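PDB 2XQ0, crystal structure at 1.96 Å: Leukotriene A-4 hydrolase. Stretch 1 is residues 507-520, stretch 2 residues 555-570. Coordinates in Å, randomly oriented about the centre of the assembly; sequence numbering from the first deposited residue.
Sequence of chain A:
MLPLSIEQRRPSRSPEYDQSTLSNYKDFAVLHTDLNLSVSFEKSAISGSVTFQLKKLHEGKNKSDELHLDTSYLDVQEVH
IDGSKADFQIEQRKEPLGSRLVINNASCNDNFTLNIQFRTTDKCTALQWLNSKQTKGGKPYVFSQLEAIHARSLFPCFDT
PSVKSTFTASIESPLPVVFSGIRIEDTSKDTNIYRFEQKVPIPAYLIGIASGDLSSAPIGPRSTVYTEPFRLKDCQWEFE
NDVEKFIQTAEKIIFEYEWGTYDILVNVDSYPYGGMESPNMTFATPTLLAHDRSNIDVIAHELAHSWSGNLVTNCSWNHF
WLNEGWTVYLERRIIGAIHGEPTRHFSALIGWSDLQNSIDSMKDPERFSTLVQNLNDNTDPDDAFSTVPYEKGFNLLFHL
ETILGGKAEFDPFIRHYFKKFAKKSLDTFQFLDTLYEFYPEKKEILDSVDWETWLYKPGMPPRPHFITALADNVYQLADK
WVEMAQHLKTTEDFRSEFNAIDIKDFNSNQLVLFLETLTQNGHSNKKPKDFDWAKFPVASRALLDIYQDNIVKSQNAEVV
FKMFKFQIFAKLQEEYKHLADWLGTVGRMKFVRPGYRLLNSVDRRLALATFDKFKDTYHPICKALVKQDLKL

Stretch 1 (507-520) NSNQLVLFLETLTQ
Stretch 2, residues 555-570: QNAEVVFKMFKFQIFA

Helices 508-519 and 557-569 of leukotriene A-4 hydrolase pack side by side in the same N-to-C direction, their axes crossing at 15° with a closest approach of 9.0 Å. Both have regular helical backbones, phi near -60° and psi near -45°, joined by i to i+4 hydrogen bonds. The register is set by three pairs: Val512 CA lies 5.4 Å from Val559 CA, Leu515 CA lies 5.9 Å from Lys562 CA, and Thr519 CA lies 6.2 Å from Phe566 CA. The contact buries 694 Å² in total.

Stretch 2 enters its helix at Asn556 (phi/psi -92/113, chi1 t), whose OD1 caps the first turn by accepting from Glu558 N at 2.7 Å. Its ND2 lies 3.3 Å from Ser508 CB, at the start of the partner helix, where Asn507 (psi 179, chi1 p) plays the same role: Asn507 OD1 accepts from Gln510 N at 2.6 Å. Glu558 (chi1 m, chi2 m) adds its backbone, with Val512 CG2 3.7 Å from Glu558 O.

Val559 (t) is a knob among Ser508, Leu511, Val512 and Leu515. Its CG2 meets Val512 CG2 at 3.9 Å and Leu511 CB at 4.0 Å, while its CG1 lies 4.1 Å from Leu515 CD1. Val560 points away and Phe561 sideways, neither making contact.

Lys562 points toward stretch 1, and its chain (m, m, t, t) serves two purposes. Lys562 CB packs 3.3 Å from Leu515 CD1 and Lys562 CE 3.6 Å from Val512 CG1, so the aliphatic part covers apolar neighbours; the ammonium then reaches Glu516, with Lys562 NZ 3.4 Å from Glu516 OE1. Leu515 (m, t) is the reciprocal knob, seated among Val559, Lys562, Met563 and Phe566, its CD1 3.7 Å from Met563 N.

Lys565, extended with all four chi angles t, brings its NZ to 3.3 Å from the same Glu516 OE1. Glu516 (t, p, chi3 -21°) points sideways at CB, but its end comes nearer, so one carboxylate oxygen joins two salt bridges, each with a weak hydrogen bond.

Phe566 (t, chi2 74°) places CB 4.3 Å from Leu515 CD2 and CD1 4.2 Å from Leu518 CB. Thr519 CG2 approaches the edge of this ring and lies 4.0 Å from Phe566 CA. Thr519 adopts p, and its OG1 donates to Glu516 O at 2.8 Å, a bond within its own helix.

Phe569 (chi1 -97°, off the wells; chi2 76°) closes the contact: Thr519 CB sits 3.8 Å from the Phe569 ring centroid, 11° off the normal, a CH-pi contact over one face.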

# COMPACT_ATOMS: atom_id res chain seq x y z
N ASN A 507 19.57 -0.61 14.80
CA ASN A 507 18.72 0.33 14.07
C ASN A 507 17.26 0.12 14.46
O ASN A 507 16.95 -0.75 15.26
CB ASN A 507 18.95 0.25 12.55
CG ASN A 507 18.48 -1.06 11.94
OD1 ASN A 507 17.64 -1.76 12.51
ND2 ASN A 507 19.00 -1.40 10.77
N SER A 508 16.35 0.92 13.90
CA SER A 508 14.95 0.83 14.32
C SER A 508 14.33 -0.50 13.90
O SER A 508 13.52 -1.07 14.63
CB SER A 508 14.14 2.00 13.77
OG SER A 508 13.96 1.89 12.37
N ASN A 509 14.71 -0.99 12.72
CA ASN A 509 14.25 -2.29 12.27
C ASN A 509 14.70 -3.39 13.21
O ASN A 509 13.97 -4.35 13.48
CB ASN A 509 14.78 -2.57 10.86
CG ASN A 509 14.14 -1.68 9.80
OD1 ASN A 509 12.91 -1.55 9.73
ND2 ASN A 509 14.97 -1.06 8.98
N GLN A 510 15.92 -3.26 13.72
CA GLN A 510 16.45 -4.25 14.63
C GLN A 510 15.74 -4.17 15.97
O GLN A 510 15.42 -5.20 16.57
CB GLN A 510 17.97 -4.10 14.76
CG GLN A 510 18.72 -4.56 13.52
CD GLN A 510 20.19 -4.25 13.59
OE1 GLN A 510 20.58 -3.13 13.91
NE2 GLN A 510 21.02 -5.24 13.30
N LEU A 511 15.49 -2.94 16.44
CA LEU A 511 14.69 -2.74 17.65
C LEU A 511 13.29 -3.34 17.50
O LEU A 511 12.80 -4.03 18.40
CB LEU A 511 14.58 -1.25 18.00
CG LEU A 511 15.85 -0.59 18.54
CD1 LEU A 511 15.68 0.92 18.64
CD2 LEU A 511 16.23 -1.18 19.89
N VAL A 512 12.65 -3.08 16.36
CA VAL A 512 11.35 -3.65 16.08
C VAL A 512 11.39 -5.18 16.12
O VAL A 512 10.57 -5.82 16.79
CB VAL A 512 10.80 -3.12 14.75
CG1 VAL A 512 9.59 -3.92 14.32
CG2 VAL A 512 10.44 -1.64 14.90
N LEU A 513 12.35 -5.77 15.41
CA LEU A 513 12.53 -7.22 15.43
C LEU A 513 12.83 -7.74 16.84
O LEU A 513 12.29 -8.76 17.26
CB LEU A 513 13.65 -7.66 14.47
CG LEU A 513 13.91 -9.19 14.45
CD1 LEU A 513 12.71 -9.97 13.94
CD2 LEU A 513 15.11 -9.51 13.61
N PHE A 514 13.70 -7.04 17.56
CA PHE A 514 13.98 -7.41 18.96
C PHE A 514 12.72 -7.48 19.83
O PHE A 514 12.45 -8.51 20.46
CB PHE A 514 14.99 -6.43 19.58
CG PHE A 514 15.22 -6.65 21.04
CD1 PHE A 514 15.78 -7.84 21.50
CD2 PHE A 514 14.90 -5.67 21.97
CE1 PHE A 514 16.01 -8.05 22.85
CE2 PHE A 514 15.13 -5.87 23.32
CZ PHE A 514 15.68 -7.06 23.76
N LEU A 515 11.95 -6.38 19.87
CA LEU A 515 10.72 -6.30 20.67
C LEU A 515 9.70 -7.32 20.20
O LEU A 515 8.96 -7.88 21.00
CB LEU A 515 10.11 -4.89 20.61
CG LEU A 515 10.92 -3.76 21.27
CD1 LEU A 515 10.45 -2.40 20.79
CD2 LEU A 515 10.84 -3.86 22.78
N GLU A 516 9.66 -7.55 18.89
CA GLU A 516 8.83 -8.61 18.33
C GLU A 516 9.25 -9.97 18.91
O GLU A 516 8.43 -10.65 19.55
CB GLU A 516 8.89 -8.59 16.79
CG GLU A 516 8.16 -9.72 16.09
CD GLU A 516 6.65 -9.70 16.29
OE1 GLU A 516 6.18 -9.07 17.27
OE2 GLU A 516 5.93 -10.30 15.46
N THR A 517 10.52 -10.34 18.71
CA THR A 517 11.06 -11.62 19.21
C THR A 517 10.78 -11.85 20.70
O THR A 517 10.48 -12.97 21.11
CB THR A 517 12.58 -11.74 18.91
OG1 THR A 517 12.83 -11.52 17.51
CG2 THR A 517 13.12 -13.12 19.30
N LEU A 518 10.84 -10.80 21.50
CA LEU A 518 10.54 -10.90 22.93
C LEU A 518 9.10 -11.33 23.21
O LEU A 518 8.86 -12.13 24.13
CB LEU A 518 10.80 -9.57 23.64
CG LEU A 518 12.26 -9.19 23.83
CD1 LEU A 518 12.35 -7.79 24.39
CD2 LEU A 518 12.97 -10.20 24.73
N THR A 519 8.14 -10.78 22.47
CA THR A 519 6.75 -11.19 22.65
C THR A 519 6.52 -12.60 22.08
O THR A 519 5.61 -13.31 22.49
CB THR A 519 5.75 -10.19 22.01
OG1 THR A 519 5.88 -10.23 20.59
CG2 THR A 519 6.02 -8.77 22.52
N GLN A 520 7.38 -12.99 21.14
CA GLN A 520 7.47 -14.38 20.71
C GLN A 520 8.24 -15.18 21.76
O GLN A 520 8.51 -16.38 21.59
CB GLN A 520 8.19 -14.47 19.37
CG GLN A 520 7.52 -13.70 18.25
CD GLN A 520 6.49 -14.53 17.53
OE1 GLN A 520 6.63 -15.75 17.43
NE2 GLN A 520 5.46 -13.87 17.01
N GLN A 555 11.23 8.38 18.93
CA GLN A 555 10.20 9.10 18.18
C GLN A 555 9.77 8.33 16.93
O GLN A 555 9.09 8.88 16.06
CB GLN A 555 10.70 10.48 17.78
CG GLN A 555 11.44 11.21 18.86
CD GLN A 555 11.49 12.70 18.61
OE1 GLN A 555 12.55 13.31 18.65
NE2 GLN A 555 10.33 13.28 18.32
N ASN A 556 10.17 7.06 16.84
CA ASN A 556 9.79 6.19 15.73
C ASN A 556 8.53 5.42 16.08
O ASN A 556 8.54 4.58 16.96
CB ASN A 556 10.93 5.22 15.40
CG ASN A 556 10.66 4.39 14.13
OD1 ASN A 556 9.54 3.96 13.87
ND2 ASN A 556 11.70 4.17 13.34
N ALA A 557 7.44 5.71 15.38
CA ALA A 557 6.15 5.09 15.67
C ALA A 557 6.19 3.58 15.59
O ALA A 557 5.39 2.89 16.22
CB ALA A 557 5.08 5.63 14.72
N GLU A 558 7.11 3.06 14.79
CA GLU A 558 7.26 1.61 14.64
C GLU A 558 7.80 0.97 15.91
O GLU A 558 7.36 -0.10 16.31
CB GLU A 558 8.21 1.27 13.49
CG GLU A 558 7.68 1.59 12.11
CD GLU A 558 6.87 0.45 11.54
OE1 GLU A 558 6.74 -0.58 12.23
OE2 GLU A 558 6.37 0.59 10.41
N VAL A 559 8.81 1.61 16.50
CA VAL A 559 9.40 1.12 17.73
C VAL A 559 8.48 1.42 18.91
O VAL A 559 8.28 0.58 19.79
CB VAL A 559 10.75 1.79 18.03
CG1 VAL A 559 11.20 1.43 19.45
CG2 VAL A 559 11.81 1.38 16.98
N VAL A 560 7.93 2.62 18.93
CA VAL A 560 6.99 3.01 19.97
C VAL A 560 5.84 2.00 20.05
O VAL A 560 5.43 1.61 21.14
CB VAL A 560 6.45 4.43 19.75
CG1 VAL A 560 5.21 4.67 20.59
CG2 VAL A 560 7.54 5.46 20.07
N PHE A 561 5.35 1.56 18.90
CA PHE A 561 4.25 0.61 18.88
C PHE A 561 4.65 -0.70 19.52
O PHE A 561 3.92 -1.24 20.34
CB PHE A 561 3.76 0.32 17.46
CG PHE A 561 2.78 -0.82 17.39
CD1 PHE A 561 1.43 -0.60 17.58
CD2 PHE A 561 3.22 -2.12 17.18
CE1 PHE A 561 0.53 -1.65 17.54
CE2 PHE A 561 2.33 -3.17 17.14
CZ PHE A 561 0.97 -2.94 17.32
N LYS A 562 5.82 -1.21 19.13
CA LYS A 562 6.36 -2.44 19.70
C LYS A 562 6.56 -2.31 21.20
O LYS A 562 6.24 -3.22 21.96
CB LYS A 562 7.68 -2.79 19.03
CG LYS A 562 7.53 -3.19 17.58
CD LYS A 562 6.70 -4.44 17.46
CE LYS A 562 6.51 -4.83 16.01
NZ LYS A 562 5.61 -5.99 15.87
N MET A 563 7.10 -1.17 21.63
CA MET A 563 7.26 -0.88 23.06
C MET A 563 5.93 -1.03 23.77
O MET A 563 5.84 -1.67 24.81
CB MET A 563 7.80 0.53 23.29
CG MET A 563 7.70 0.98 24.75
SD MET A 563 7.86 2.76 25.00
CE MET A 563 6.42 3.37 24.15
N PHE A 564 4.89 -0.43 23.21
CA PHE A 564 3.57 -0.57 23.81
C PHE A 564 3.13 -2.03 23.86
O PHE A 564 2.63 -2.50 24.88
CB PHE A 564 2.55 0.29 23.06
CG PHE A 564 2.51 1.71 23.54
CD1 PHE A 564 2.20 2.00 24.86
CD2 PHE A 564 2.75 2.76 22.67
CE1 PHE A 564 2.15 3.31 25.30
CE2 PHE A 564 2.70 4.07 23.11
CZ PHE A 564 2.40 4.35 24.42
N LYS A 565 3.36 -2.75 22.76
CA LYS A 565 2.97 -4.15 22.68
C LYS A 565 3.74 -5.02 23.68
O LYS A 565 3.16 -5.87 24.36
CB LYS A 565 3.16 -4.68 21.25
CG LYS A 565 2.68 -6.10 21.04
CD LYS A 565 3.09 -6.60 19.67
CE LYS A 565 2.52 -7.97 19.38
NZ LYS A 565 3.02 -8.53 18.09
N PHE A 566 5.04 -4.80 23.80
CA PHE A 566 5.79 -5.52 24.83
C PHE A 566 5.20 -5.23 26.20
O PHE A 566 5.07 -6.12 27.03
CB PHE A 566 7.26 -5.17 24.84
CG PHE A 566 8.01 -5.79 26.00
CD1 PHE A 566 8.30 -7.15 25.99
CD2 PHE A 566 8.39 -5.03 27.08
CE1 PHE A 566 9.00 -7.73 27.05
CE2 PHE A 566 9.09 -5.60 28.15
CZ PHE A 566 9.38 -6.96 28.13
N GLN A 567 4.87 -3.96 26.43
CA GLN A 567 4.29 -3.54 27.69
C GLN A 567 2.99 -4.28 27.97
O GLN A 567 2.71 -4.65 29.11
CB GLN A 567 4.06 -2.02 27.71
CG GLN A 567 5.33 -1.22 27.98
CD GLN A 567 5.11 0.28 27.89
OE1 GLN A 567 3.99 0.74 27.66
NE2 GLN A 567 6.18 1.05 28.06
N ILE A 568 2.21 -4.52 26.91
CA ILE A 568 0.94 -5.22 27.04
C ILE A 568 1.15 -6.72 27.30
O ILE A 568 0.54 -7.30 28.19
CB ILE A 568 0.05 -5.04 25.79
CG1 ILE A 568 -0.32 -3.56 25.60
CG2 ILE A 568 -1.21 -5.89 25.90
CD1 ILE A 568 -0.91 -2.91 26.84
N PHE A 569 2.02 -7.32 26.50
CA PHE A 569 2.38 -8.73 26.66
C PHE A 569 2.92 -9.01 28.06
O PHE A 569 2.81 -10.12 28.58
CB PHE A 569 3.41 -9.14 25.59
CG PHE A 569 2.80 -9.81 24.39
CD1 PHE A 569 2.13 -9.06 23.43
CD2 PHE A 569 2.90 -11.18 24.22
CE1 PHE A 569 1.56 -9.68 22.32
CE2 PHE A 569 2.34 -11.80 23.11
CZ PHE A 569 1.67 -11.05 22.16
N ALA A 570 3.50 -7.97 28.67
CA ALA A 570 4.01 -8.03 30.03
C ALA A 570 2.97 -7.52 31.04
O ALA A 570 3.22 -7.51 32.24
CB ALA A 570 5.31 -7.24 30.15